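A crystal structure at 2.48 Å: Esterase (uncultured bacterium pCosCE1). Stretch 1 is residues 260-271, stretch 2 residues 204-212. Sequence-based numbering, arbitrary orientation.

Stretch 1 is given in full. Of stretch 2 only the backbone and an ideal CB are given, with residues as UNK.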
# COMPACT_ATOMS: atom_id res chain seq x y z
N TYR A 260 -11.89 -12.14 4.21
CA TYR A 260 -12.26 -11.50 2.92
C TYR A 260 -11.04 -10.78 2.35
O TYR A 260 -10.20 -10.21 3.08
CB TYR A 260 -13.51 -10.59 3.03
CG TYR A 260 -13.30 -9.26 3.70
CD1 TYR A 260 -12.80 -8.19 2.99
CD2 TYR A 260 -13.60 -9.07 5.04
CE1 TYR A 260 -12.60 -6.96 3.60
CE2 TYR A 260 -13.39 -7.85 5.66
CZ TYR A 260 -12.90 -6.78 4.93
OH TYR A 260 -12.69 -5.55 5.50
N PRO A 261 -10.86 -10.88 1.01
CA PRO A 261 -9.75 -10.22 0.33
C PRO A 261 -9.90 -8.70 0.36
O PRO A 261 -10.78 -8.22 -0.28
CB PRO A 261 -9.86 -10.76 -1.10
CG PRO A 261 -11.31 -11.14 -1.26
CD PRO A 261 -11.68 -11.68 0.10
N SER A 262 -9.07 -8.02 1.16
CA SER A 262 -9.00 -6.54 1.23
C SER A 262 -7.98 -6.07 0.20
O SER A 262 -6.79 -6.24 0.44
CB SER A 262 -8.65 -6.04 2.62
OG SER A 262 -8.29 -4.67 2.58
N GLY A 263 -8.46 -5.50 -0.90
CA GLY A 263 -7.60 -4.86 -1.92
C GLY A 263 -6.76 -3.71 -1.38
O GLY A 263 -5.64 -3.52 -1.89
N GLY A 264 -7.26 -2.99 -0.38
CA GLY A 264 -6.54 -1.88 0.26
C GLY A 264 -5.51 -2.31 1.30
O GLY A 264 -4.60 -1.50 1.54
N ALA A 265 -5.64 -3.46 1.97
CA ALA A 265 -4.80 -3.72 3.16
C ALA A 265 -4.61 -5.21 3.51
O ALA A 265 -3.89 -5.49 4.48
CB ALA A 265 -5.36 -2.95 4.34
N GLY A 266 -5.15 -6.14 2.74
CA GLY A 266 -5.22 -7.55 3.20
C GLY A 266 -4.15 -8.48 2.65
O GLY A 266 -4.24 -9.72 2.95
N MET A 267 -3.20 -7.98 1.85
CA MET A 267 -2.29 -8.91 1.12
C MET A 267 -1.01 -9.19 1.94
O MET A 267 -0.71 -8.46 2.92
CB MET A 267 -1.93 -8.37 -0.27
CG MET A 267 -3.14 -8.06 -1.12
SD MET A 267 -2.73 -7.60 -2.82
CE MET A 267 -2.14 -9.17 -3.44
N VAL A 268 -0.31 -10.25 1.54
CA VAL A 268 1.01 -10.72 2.04
C VAL A 268 1.93 -10.90 0.82
O VAL A 268 1.40 -11.22 -0.27
CB VAL A 268 0.88 -12.03 2.82
CG1 VAL A 268 0.12 -11.81 4.12
CG2 VAL A 268 0.24 -13.14 2.00
N GLY A 269 3.24 -10.72 1.00
CA GLY A 269 4.22 -10.85 -0.09
C GLY A 269 5.63 -10.48 0.33
O GLY A 269 5.81 -9.83 1.39
N ASP A 270 6.61 -10.88 -0.50
CA ASP A 270 8.05 -10.63 -0.24
C ASP A 270 8.47 -9.37 -0.98
O ASP A 270 7.73 -8.90 -1.83
CB ASP A 270 8.90 -11.87 -0.56
CG ASP A 270 8.93 -12.26 -2.01
OD1 ASP A 270 8.47 -11.44 -2.83
OD2 ASP A 270 9.42 -13.39 -2.31
N ALA A 271 9.63 -8.85 -0.62
CA ALA A 271 10.21 -7.60 -1.15
C ALA A 271 10.44 -7.72 -2.66
O ALA A 271 10.09 -6.78 -3.38
CB ALA A 271 11.47 -7.29 -0.38
N UNK A 204 5.45 -13.36 -10.28
CA UNK A 204 5.65 -13.19 -8.81
C UNK A 204 5.73 -14.58 -8.16
O UNK A 204 4.99 -15.46 -8.58
CB UNK A 204 4.52 -12.37 -8.19
N UNK A 205 6.57 -14.76 -7.15
CA UNK A 205 6.78 -16.11 -6.54
C UNK A 205 5.89 -16.31 -5.31
O UNK A 205 5.57 -17.48 -5.01
CB UNK A 205 8.25 -16.30 -6.14
N UNK A 206 5.53 -15.25 -4.57
CA UNK A 206 5.04 -15.43 -3.19
C UNK A 206 4.20 -14.25 -2.71
O UNK A 206 4.46 -13.73 -1.61
CB UNK A 206 6.22 -15.63 -2.24
N UNK A 207 3.15 -13.89 -3.45
CA UNK A 207 2.30 -12.74 -3.08
C UNK A 207 0.83 -13.10 -3.30
O UNK A 207 0.49 -13.62 -4.37
CB UNK A 207 2.67 -11.50 -3.89
N UNK A 208 -0.02 -12.82 -2.30
CA UNK A 208 -1.45 -13.13 -2.36
C UNK A 208 -2.16 -12.55 -1.16
O UNK A 208 -1.65 -11.56 -0.61
CB UNK A 208 -1.68 -14.64 -2.43
N UNK A 209 -3.28 -13.17 -0.77
CA UNK A 209 -4.26 -12.61 0.20
C UNK A 209 -4.20 -13.34 1.55
O UNK A 209 -4.80 -12.83 2.52
CB UNK A 209 -5.68 -12.70 -0.37
N UNK A 210 -3.53 -14.48 1.59
CA UNK A 210 -3.15 -15.23 2.82
C UNK A 210 -1.98 -16.16 2.50
O UNK A 210 -1.70 -16.39 1.31
CB UNK A 210 -4.33 -16.03 3.37
N UNK A 211 -1.31 -16.67 3.54
CA UNK A 211 -0.20 -17.65 3.42
C UNK A 211 -0.50 -18.85 4.32
O UNK A 211 -1.13 -18.65 5.37
CB UNK A 211 1.14 -17.02 3.80
N UNK A 212 -0.11 -20.05 3.88
CA UNK A 212 -0.09 -21.30 4.69
C UNK A 212 1.30 -21.52 5.28
O UNK A 212 1.44 -22.44 6.07
CB UNK A 212 -0.49 -22.51 3.84

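Position 204 has nothing of stretch 1 within 5.5 Å of its ideal CB. Almost any residue would suit it as far as this contact goes. It is Leu204, which makes no contact.

Position 205 points sideways, but its CB lies 5.0 Å from OD2 of Asp270. A carboxylate at that range invites a long basic or polar side chain, Arg, Lys or Gln. It is Arg205. Its end comes back to stretch 1 and forms a salt bridge, with NE of Arg205 2.7 Å from OD2 of Asp270. NH1 of Arg205 adds a weak hydrogen bond to OD2 of Asp270 at 3.3 Å.

At position 206 the CB is 3.9 Å from OD2 of Asp270 and points sideways. The backbone O of position 206 receives a CA-H...O contact from CA of Gly269 at 3.3 Å. A small or polar side chain would fit, and an acidic one would meet like charge. It is Asn206. CB of Asn206 lies 3.9 Å from OD2 of Asp270.

Position 207 points sideways, its CB 4.2 Å from CA of Gly269. The glycine leaves space, so Ser, Thr, Val or Ala are reasonable. It is Thr207, chi1 m. OG1 of Thr207 sits 3.2 Å from CA of Gly269, in space that a CB on that glycine would enter. A water donates to OG1 of Thr207 at 2.7 Å and to O of Asp270 at 3.1 Å, linking the stretches. CG2 of Thr207 lies 4.1 Å from CE of Met267.

Position 208 pairs with Val268 in a single antiparallel bridge. Its N donates to O of Val268 and its O accepts from N of Val268, both at 2.9 Å. Phi/psi of -174/-153 favours glycine, although a CB would point away and has room. It is Gly208.

Position 209 has its CB pointing away, yet 4.7 Å from CB of Pro261. Pro261 and Met267 frame an apolar slot beside it. Leu, Met or an aromatic could turn back into this slot, and a flat ring suits it best. It is Phe209, chi1 m, which has the largest contact area of the stretch. CB of Pro261 covers one face, 3.9 Å from the centroid of the Phe209 ring. CG of Met267 covers the opposite face, also 3.9 Å from the centroid of the Phe209 ring. O of Ser262 lies at the ring edge, 3.6 Å from CE1 of Phe209.

Position 210 points away into space free of stretch 1, so many residues would serve. It is Tyr210; the backbone C of Tyr210 touches CG2 of Val268 at 3.8 Å.

Position 211 points toward stretch 1, its CB 4.4 Å from CG2 of Val268. Val, Ile or Thr would suit. It is Thr211, chi1 t; CB of Thr211 lies 4.3 Å from CG2 of Val268.

Position 212 is out of reach and unconstrained here. It is Thr212.

Stretch 2 204-212: LRNTGFYTT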
# COMPACT_ATOMS: atom_id res chain seq x y z
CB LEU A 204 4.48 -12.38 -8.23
CG LEU A 204 4.25 -10.97 -8.80
CD1 LEU A 204 3.20 -10.24 -8.00
CD2 LEU A 204 5.53 -10.15 -8.84
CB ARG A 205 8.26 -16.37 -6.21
CG ARG A 205 8.99 -15.22 -5.53
CD ARG A 205 10.40 -15.60 -5.11
NE ARG A 205 10.97 -14.60 -4.21
CZ ARG A 205 12.22 -14.62 -3.77
NH1 ARG A 205 12.65 -13.67 -2.95
NH2 ARG A 205 13.05 -15.57 -4.16
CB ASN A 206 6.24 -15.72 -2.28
CG ASN A 206 5.81 -16.24 -0.93
OD1 ASN A 206 6.47 -15.94 0.06
ND2 ASN A 206 4.71 -16.98 -0.89
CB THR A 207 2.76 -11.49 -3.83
OG1 THR A 207 4.04 -11.12 -3.30
CG2 THR A 207 1.78 -10.34 -3.73
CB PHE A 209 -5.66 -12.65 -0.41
CG PHE A 209 -5.91 -11.50 -1.34
CD1 PHE A 209 -6.22 -10.25 -0.83
CD2 PHE A 209 -5.76 -11.66 -2.71
CE1 PHE A 209 -6.42 -9.18 -1.67
CE2 PHE A 209 -5.95 -10.59 -3.55
CZ PHE A 209 -6.29 -9.35 -3.04
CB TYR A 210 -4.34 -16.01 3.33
CG TYR A 210 -4.60 -17.33 2.65
CD1 TYR A 210 -5.22 -17.38 1.42
CD2 TYR A 210 -4.22 -18.52 3.24
CE1 TYR A 210 -5.49 -18.59 0.80
CE2 TYR A 210 -4.46 -19.74 2.62
CZ TYR A 210 -5.12 -19.78 1.41
OH TYR A 210 -5.41 -20.98 0.82
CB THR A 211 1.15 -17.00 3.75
OG1 THR A 211 2.14 -18.01 3.52
CG2 THR A 211 1.23 -16.48 5.17
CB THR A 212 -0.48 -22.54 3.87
OG1 THR A 212 0.48 -22.70 2.83
CG2 THR A 212 -1.90 -22.47 3.34
O HOH W 1 4.77 -8.63 -2.62
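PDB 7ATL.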